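Local coordinates for subtilisin-like protein (Prochloron didemni, PDB 3ZXY) that is probably a serine endopeptidase of the subtilase family, modelled here as the protease domain of the longer PatA protein, at residues 129-132 with 133-136; 116-119 with 120-123; 234-237 with 238-241. The protein carries 1 engineered substitution. All coordinates share one frame; numbering follows the deposited sequence.

Contact 1 (129-132 with 133-136); sequences AVSL and CRQN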
loop_
_atom_site.group_PDB
_atom_site.type_symbol
_atom_site.label_atom_id
_atom_site.label_comp_id
_atom_site.label_asym_id
_atom_site.label_seq_id
_atom_site.Cartn_x
_atom_site.Cartn_y
_atom_site.Cartn_z
ATOM N N ALA A 129 -16.285 6.254 -1.925
ATOM C CA ALA A 129 -14.983 6.721 -1.457
ATOM C C ALA A 129 -13.911 6.414 -2.496
ATOM O O ALA A 129 -13.005 7.215 -2.729
ATOM C CB ALA A 129 -14.632 6.099 -0.116
ATOM N N VAL A 130 -14.019 5.263 -3.145
ATOM C CA VAL A 130 -13.056 4.899 -4.183
ATOM C C VAL A 130 -13.252 5.780 -5.417
ATOM O O VAL A 130 -12.279 6.196 -6.054
ATOM C CB VAL A 130 -13.146 3.396 -4.505
ATOM C CG1 VAL A 130 -12.250 3.031 -5.684
ATOM C CG2 VAL A 130 -12.745 2.601 -3.282
ATOM N N SER A 131 -14.501 6.095 -5.738
ATOM C CA SER A 131 -14.803 7.044 -6.812
ATOM C C SER A 131 -14.199 8.416 -6.515
ATOM O O SER A 131 -13.675 9.075 -7.424
ATOM C CB SER A 131 -16.319 7.146 -7.021
ATOM O OG SER A 131 -16.632 8.107 -8.023
ATOM N N LEU A 132 -14.255 8.848 -5.254
ATOM C CA LEU A 132 -13.656 10.119 -4.830
ATOM C C LEU A 132 -12.149 10.121 -5.112
ATOM O O LEU A 132 -11.600 11.121 -5.585
ATOM C CB LEU A 132 -13.911 10.365 -3.336
ATOM C CG LEU A 132 -13.308 11.625 -2.708
ATOM C CD1 LEU A 132 -14.043 12.853 -3.222
ATOM C CD2 LEU A 132 -13.342 11.567 -1.183
ATOM N N CYS A 133 -11.478 9.016 -4.804
ATOM C CA CYS A 133 -10.058 8.896 -5.129
ATOM C C CYS A 133 -9.834 9.036 -6.627
ATOM O O CYS A 133 -8.916 9.742 -7.067
ATOM C CB CYS A 133 -9.506 7.550 -4.675
ATOM S SG CYS A 133 -9.442 7.393 -2.884
ATOM N N ARG A 134 -10.663 8.363 -7.409
ATOM C CA ARG A 134 -10.506 8.377 -8.869
ATOM C C ARG A 134 -10.710 9.793 -9.405
ATOM O O ARG A 134 -9.944 10.266 -10.263
ATOM C CB ARG A 134 -11.478 7.379 -9.510
ATOM C CG ARG A 134 -11.271 7.151 -11.006
ATOM C CD ARG A 134 -12.329 6.201 -11.556
ATOM N NE ARG A 134 -13.677 6.623 -11.150
ATOM C CZ ARG A 134 -14.373 7.643 -11.670
ATOM N NH1 ARG A 134 -13.895 8.375 -12.679
ATOM N NH2 ARG A 134 -15.582 7.925 -11.185
ATOM N N GLN A 135 -11.710 10.499 -8.884
ATOM C CA GLN A 135 -11.993 11.861 -9.331
ATOM C C GLN A 135 -10.920 12.888 -8.919
ATOM O O GLN A 135 -10.737 13.899 -9.606
ATOM C CB GLN A 135 -13.369 12.291 -8.844
ATOM C CG GLN A 135 -14.480 11.458 -9.463
ATOM C CD GLN A 135 -15.824 11.751 -8.838
ATOM O OE1 GLN A 135 -16.139 11.256 -7.748
ATOM N NE2 GLN A 135 -16.630 12.553 -9.522
ATOM N N ASN A 136 -10.214 12.625 -7.819
ATOM C CA ASN A 136 -9.156 13.510 -7.315
ATOM C C ASN A 136 -7.734 13.057 -7.662
ATOM O O ASN A 136 -6.755 13.652 -7.191
ATOM C CB ASN A 136 -9.277 13.653 -5.798
ATOM C CG ASN A 136 -10.385 14.608 -5.396
ATOM O OD1 ASN A 136 -10.171 15.822 -5.277
ATOM N ND2 ASN A 136 -11.580 14.082 -5.241
#
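N136 folds its side chain back onto L132 at the C-terminal end of helix 124-135, one of the helices packed around the parallel sheet of the subtilisin-like fold. CB of N136 lies 3.4 Å from O of L132. With CG anti to the carbonyl carbon (chi1 -78°), the amide is carried on along the helix end toward the preceding turn. CG itself is 3.7 Å from that same oxygen, and ND2 closes on it at 3.0 Å in a nearly straight hydrogen bond (169° at the hydrogen), with the oxygen almost in the amide plane. ND2 also brushes CD1 of L132, 3.4 Å away. The backbone N of N136 donates to O of L132 as well. On another flank, NH2 of R134 makes only a weak bond to OG of S131. C133 turns instead to the protein interior, where it touches I98 and V102 of helix 91-103, while V130 packs on L158 and V161. At O of L132, the amide ND2 and the backbone N of N136 arrive from opposite faces of the carbonyl plane.

Contact 2 (116-119 with 120-123); sequences LTDF and GEAD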
loop_
_atom_site.group_PDB
_atom_site.type_symbol
_atom_site.label_atom_id
_atom_site.label_comp_id
_atom_site.label_asym_id
_atom_site.label_seq_id
_atom_site.Cartn_x
_atom_site.Cartn_y
_atom_site.Cartn_z
ATOM N N LEU A 116 -13.422 -10.297 1.538
ATOM C CA LEU A 116 -13.729 -11.224 0.475
ATOM C C LEU A 116 -15.150 -10.982 -0.040
ATOM O O LEU A 116 -16.068 -10.726 0.753
ATOM C CB LEU A 116 -13.605 -12.659 1.010
ATOM C CG LEU A 116 -13.801 -13.819 0.052
ATOM C CD1 LEU A 116 -12.717 -13.841 -1.006
ATOM C CD2 LEU A 116 -13.833 -15.130 0.852
ATOM N N THR A 117 -15.315 -11.104 -1.363
ATOM C CA THR A 117 -16.574 -10.851 -2.062
ATOM C C THR A 117 -16.842 -11.969 -3.056
ATOM O O THR A 117 -15.966 -12.787 -3.313
ATOM C CB THR A 117 -16.497 -9.558 -2.882
ATOM O OG1 THR A 117 -15.574 -9.748 -3.968
ATOM C CG2 THR A 117 -16.067 -8.402 -2.022
ATOM N N ASP A 118 -18.056 -12.017 -3.606
ATOM C CA ASP A 118 -18.370 -12.944 -4.701
ATOM C C ASP A 118 -17.780 -12.478 -6.048
ATOM O O ASP A 118 -17.195 -13.287 -6.780
ATOM C CB ASP A 118 -19.887 -13.104 -4.855
ATOM C CG ASP A 118 -20.511 -13.926 -3.751
ATOM O OD1 ASP A 118 -19.778 -14.638 -3.039
ATOM O OD2 ASP A 118 -21.753 -13.873 -3.612
ATOM N N PHE A 119 -17.948 -11.192 -6.349
ATOM C CA PHE A 119 -17.661 -10.611 -7.666
ATOM C C PHE A 119 -16.983 -9.261 -7.623
ATOM O O PHE A 119 -17.001 -8.555 -8.623
ATOM C CB PHE A 119 -18.961 -10.354 -8.411
ATOM C CG PHE A 119 -19.771 -11.565 -8.615
ATOM C CD1 PHE A 119 -19.311 -12.565 -9.439
ATOM C CD2 PHE A 119 -20.974 -11.716 -7.976
ATOM C CE1 PHE A 119 -20.045 -13.703 -9.632
ATOM C CE2 PHE A 119 -21.731 -12.845 -8.165
ATOM C CZ PHE A 119 -21.264 -13.846 -8.998
ATOM N N GLY A 120 -16.461 -8.872 -6.476
ATOM C CA GLY A 120 -15.894 -7.538 -6.317
ATOM C C GLY A 120 -16.947 -6.482 -6.025
ATOM O O GLY A 120 -16.678 -5.276 -6.185
ATOM N N GLU A 121 -18.132 -6.924 -5.611
ATOM C CA GLU A 121 -19.196 -6.029 -5.123
ATOM C C GLU A 121 -18.767 -5.378 -3.813
ATOM O O GLU A 121 -18.035 -5.960 -3.029
ATOM C CB GLU A 121 -20.536 -6.771 -4.938
ATOM C CG GLU A 121 -20.656 -7.731 -3.734
ATOM C CD GLU A 121 -20.006 -9.097 -3.944
ATOM O OE1 GLU A 121 -19.439 -9.322 -5.029
ATOM O OE2 GLU A 121 -20.055 -9.972 -3.022
ATOM N N ALA A 122 -19.229 -4.153 -3.594
ATOM C CA ALA A 122 -18.893 -3.411 -2.385
ATOM C C ALA A 122 -20.079 -2.551 -1.985
ATOM O O ALA A 122 -20.957 -2.255 -2.803
ATOM C CB ALA A 122 -17.674 -2.552 -2.612
ATOM N N ASP A 123 -20.103 -2.187 -0.712
ATOM C CA ASP A 123 -21.125 -1.287 -0.191
ATOM C C ASP A 123 -20.985 0.059 -0.882
ATOM O O ASP A 123 -19.872 0.472 -1.257
ATOM C CB ASP A 123 -20.964 -1.120 1.321
ATOM C CG ASP A 123 -21.266 -2.407 2.097
ATOM O OD1 ASP A 123 -22.172 -3.191 1.692
ATOM O OD2 ASP A 123 -20.594 -2.639 3.135
#
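E121 swings its carboxylate back over the turn and sets it against the backbone N-H groups of D118 and F119. Two bends make this possible: CG sits between the backbone N and the carbonyl carbon (chi1 73°), and the chain turns again at chi2, bringing the end of the side chain back to residues that precede it. Each oxygen takes one amide. OE2 accepts from N of D118 at 2.9 Å, met on the syn side and somewhat out of the carboxylate plane, while OE1 takes N of F119 at 2.7 Å through its syn lone pair. Held at both oxygens, the carboxylate has little freedom to rotate. The group lies against CB of T117, with OE1 and OE2 of E121 each 3.6 Å from that atom.

The chain here comes from strand 115-117, which pairs antiparallel with strand 152-154 in a two-stranded sheet separate from the main parallel sheet of the subtilase domain, and it is heading for helix 124-135. T117 links this strand to the turn. Its OG1 lies between the backbone N and the carbonyl carbon (chi1 68°), where it accepts from N of G120 at 2.8 Å; the same hydroxyl is hydrogen-bonded to O of L152 on the partner strand. CG2 of T117 reaches O of E121 at 3.3 Å. G120 has positive phi, a backbone shape that glycine, lacking CB, adopts without crowding the carbonyl O of F119.

F119 leads its ring away from the turn, leaving CB as its nearest side-chain atom to OE1 of E121. The D118 carboxylate is turned 53° from that of E121, and its OD2 stays 4.3 Å from OE2 of E121, a proximity of like charges that the two backbone N-H groups on E121 would partly offset.

Contact 3 (234-237 with 238-241); sequences TPDP and QKVR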
loop_
_atom_site.group_PDB
_atom_site.type_symbol
_atom_site.label_atom_id
_atom_site.label_comp_id
_atom_site.label_asym_id
_atom_site.label_seq_id
_atom_site.Cartn_x
_atom_site.Cartn_y
_atom_site.Cartn_z
ATOM N N THR A 234 3.688 17.691 -12.662
ATOM C CA THR A 234 2.683 17.569 -11.619
ATOM C C THR A 234 2.582 16.091 -11.233
ATOM O O THR A 234 2.492 15.249 -12.107
ATOM C CB THR A 234 1.309 18.035 -12.121
ATOM O OG1 THR A 234 1.419 19.359 -12.647
ATOM C CG2 THR A 234 0.293 18.021 -10.985
ATOM N N PRO A 235 2.610 15.774 -9.930
ATOM C CA PRO A 235 2.454 14.357 -9.587
ATOM C C PRO A 235 1.137 13.782 -10.121
ATOM O O PRO A 235 0.104 14.439 -10.041
ATOM C CB PRO A 235 2.442 14.356 -8.054
ATOM C CG PRO A 235 2.980 15.663 -7.622
ATOM C CD PRO A 235 2.773 16.625 -8.739
ATOM N N ASP A 236 1.196 12.565 -10.660
ATOM C CA ASP A 236 0.046 11.959 -11.336
ATOM C C ASP A 236 -0.072 10.507 -10.894
ATOM O O ASP A 236 0.494 9.596 -11.522
ATOM C CB ASP A 236 0.237 12.068 -12.851
ATOM C CG ASP A 236 -0.993 11.671 -13.652
ATOM O OD1 ASP A 236 -1.917 11.015 -13.112
ATOM O OD2 ASP A 236 -1.018 12.010 -14.882
ATOM N N PRO A 237 -0.772 10.285 -9.776
ATOM C CA PRO A 237 -0.866 8.956 -9.214
ATOM C C PRO A 237 -1.457 7.920 -10.157
ATOM O O PRO A 237 -0.967 6.778 -10.180
ATOM C CB PRO A 237 -1.722 9.171 -7.960
ATOM C CG PRO A 237 -1.301 10.554 -7.534
ATOM C CD PRO A 237 -1.244 11.312 -8.831
ATOM N N GLN A 238 -2.485 8.270 -10.925
ATOM C CA GLN A 238 -3.046 7.302 -11.862
ATOM C C GLN A 238 -2.081 6.963 -12.995
ATOM O O GLN A 238 -2.064 5.843 -13.481
ATOM C CB GLN A 238 -4.418 7.729 -12.385
ATOM C CG GLN A 238 -5.542 7.472 -11.383
ATOM C CD GLN A 238 -5.756 5.980 -11.088
ATOM O OE1 GLN A 238 -5.715 5.144 -11.994
ATOM N NE2 GLN A 238 -5.977 5.651 -9.827
ATOM N N LYS A 239 -1.247 7.905 -13.396
ATOM C CA LYS A 239 -0.199 7.603 -14.372
ATOM C C LYS A 239 0.820 6.639 -13.780
ATOM O O LYS A 239 1.317 5.735 -14.474
ATOM C CB LYS A 239 0.513 8.883 -14.838
ATOM C CG LYS A 239 1.568 8.631 -15.911
ATOM C CD LYS A 239 2.136 9.939 -16.428
ATOM C CE LYS A 239 3.054 9.734 -17.636
ATOM N NZ LYS A 239 3.812 10.983 -17.937
ATOM N N VAL A 240 1.162 6.831 -12.507
ATOM C CA VAL A 240 2.096 5.930 -11.853
ATOM C C VAL A 240 1.532 4.507 -11.798
ATOM O O VAL A 240 2.252 3.528 -12.048
ATOM C CB VAL A 240 2.497 6.467 -10.468
ATOM C CG1 VAL A 240 3.129 5.364 -9.624
ATOM C CG2 VAL A 240 3.406 7.698 -10.620
ATOM N N ARG A 241 0.245 4.373 -11.504
ATOM C CA ARG A 241 -0.398 3.066 -11.611
ATOM C C ARG A 241 -0.217 2.442 -12.997
ATOM O O ARG A 241 0.111 1.268 -13.135
ATOM C CB ARG A 241 -1.885 3.185 -11.295
ATOM C CG ARG A 241 -2.670 1.890 -11.411
ATOM C CD ARG A 241 -4.111 2.190 -11.072
ATOM N NE ARG A 241 -5.052 1.129 -11.257
ATOM C CZ ARG A 241 -5.807 0.920 -12.327
ATOM N NH1 ARG A 241 -5.696 1.646 -13.446
ATOM N NH2 ARG A 241 -6.694 -0.061 -12.277
#
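D236 lays its carboxylate against the base of the K239 side chain, CG coming to 3.4 Å from CB of K239 as the two side chains cross at about a right angle. With CG opposite the backbone N (chi1 -171°), the carboxylate faces the first turn of helix 237-247. There OD1 accepts from N of K239 at 3.2 Å, but the N-H arrives steeply from above the carboxylate plane, 72° out of it. The same oxygen takes a second hydrogen bond from ND2 of N137, whose OD1 in turn accepts from N of Q238. K239 runs on fully extended; its NZ, 5.8 Å from OD2 of D236, does not meet that charge and has a long, weak pair in E233.

P237 opens the helix with its ring on H107, N137 and L139. V240 packs on A221, L225 and Q228 of helix 210-230, while NE2 of Q238 bonds to O of A160 and NE of R241 to O of V161. Regular turns begin at once: N of V240 donates to O of D236 at 3.0 Å, in the carbonyl plane, and N of R241 to O of P237. An aspartate N-cap followed by proline as the first helical residue is a classic helix start.

Contacts 2 and 1 are consecutive along the chain: 116-123 brings it from strand 115-117 to the start of helix 124-135, and 129-136 takes that helix to its end. Their centres are 18 Å apart. Contact 3 comes much later in the sequence yet is closer to contact 1, with centres 14 Å and nearest atoms about 5 Å apart. N137, directly after contact 1, joins one helix's end to the other's beginning, and A160, which touches R134, is shared between the two contacts. Contacts 2 and 3 are 26 Å apart between centres. All three lie away from the predicted charge-relay residues D16 and H51, and from A211, engineered at the third charge-relay position.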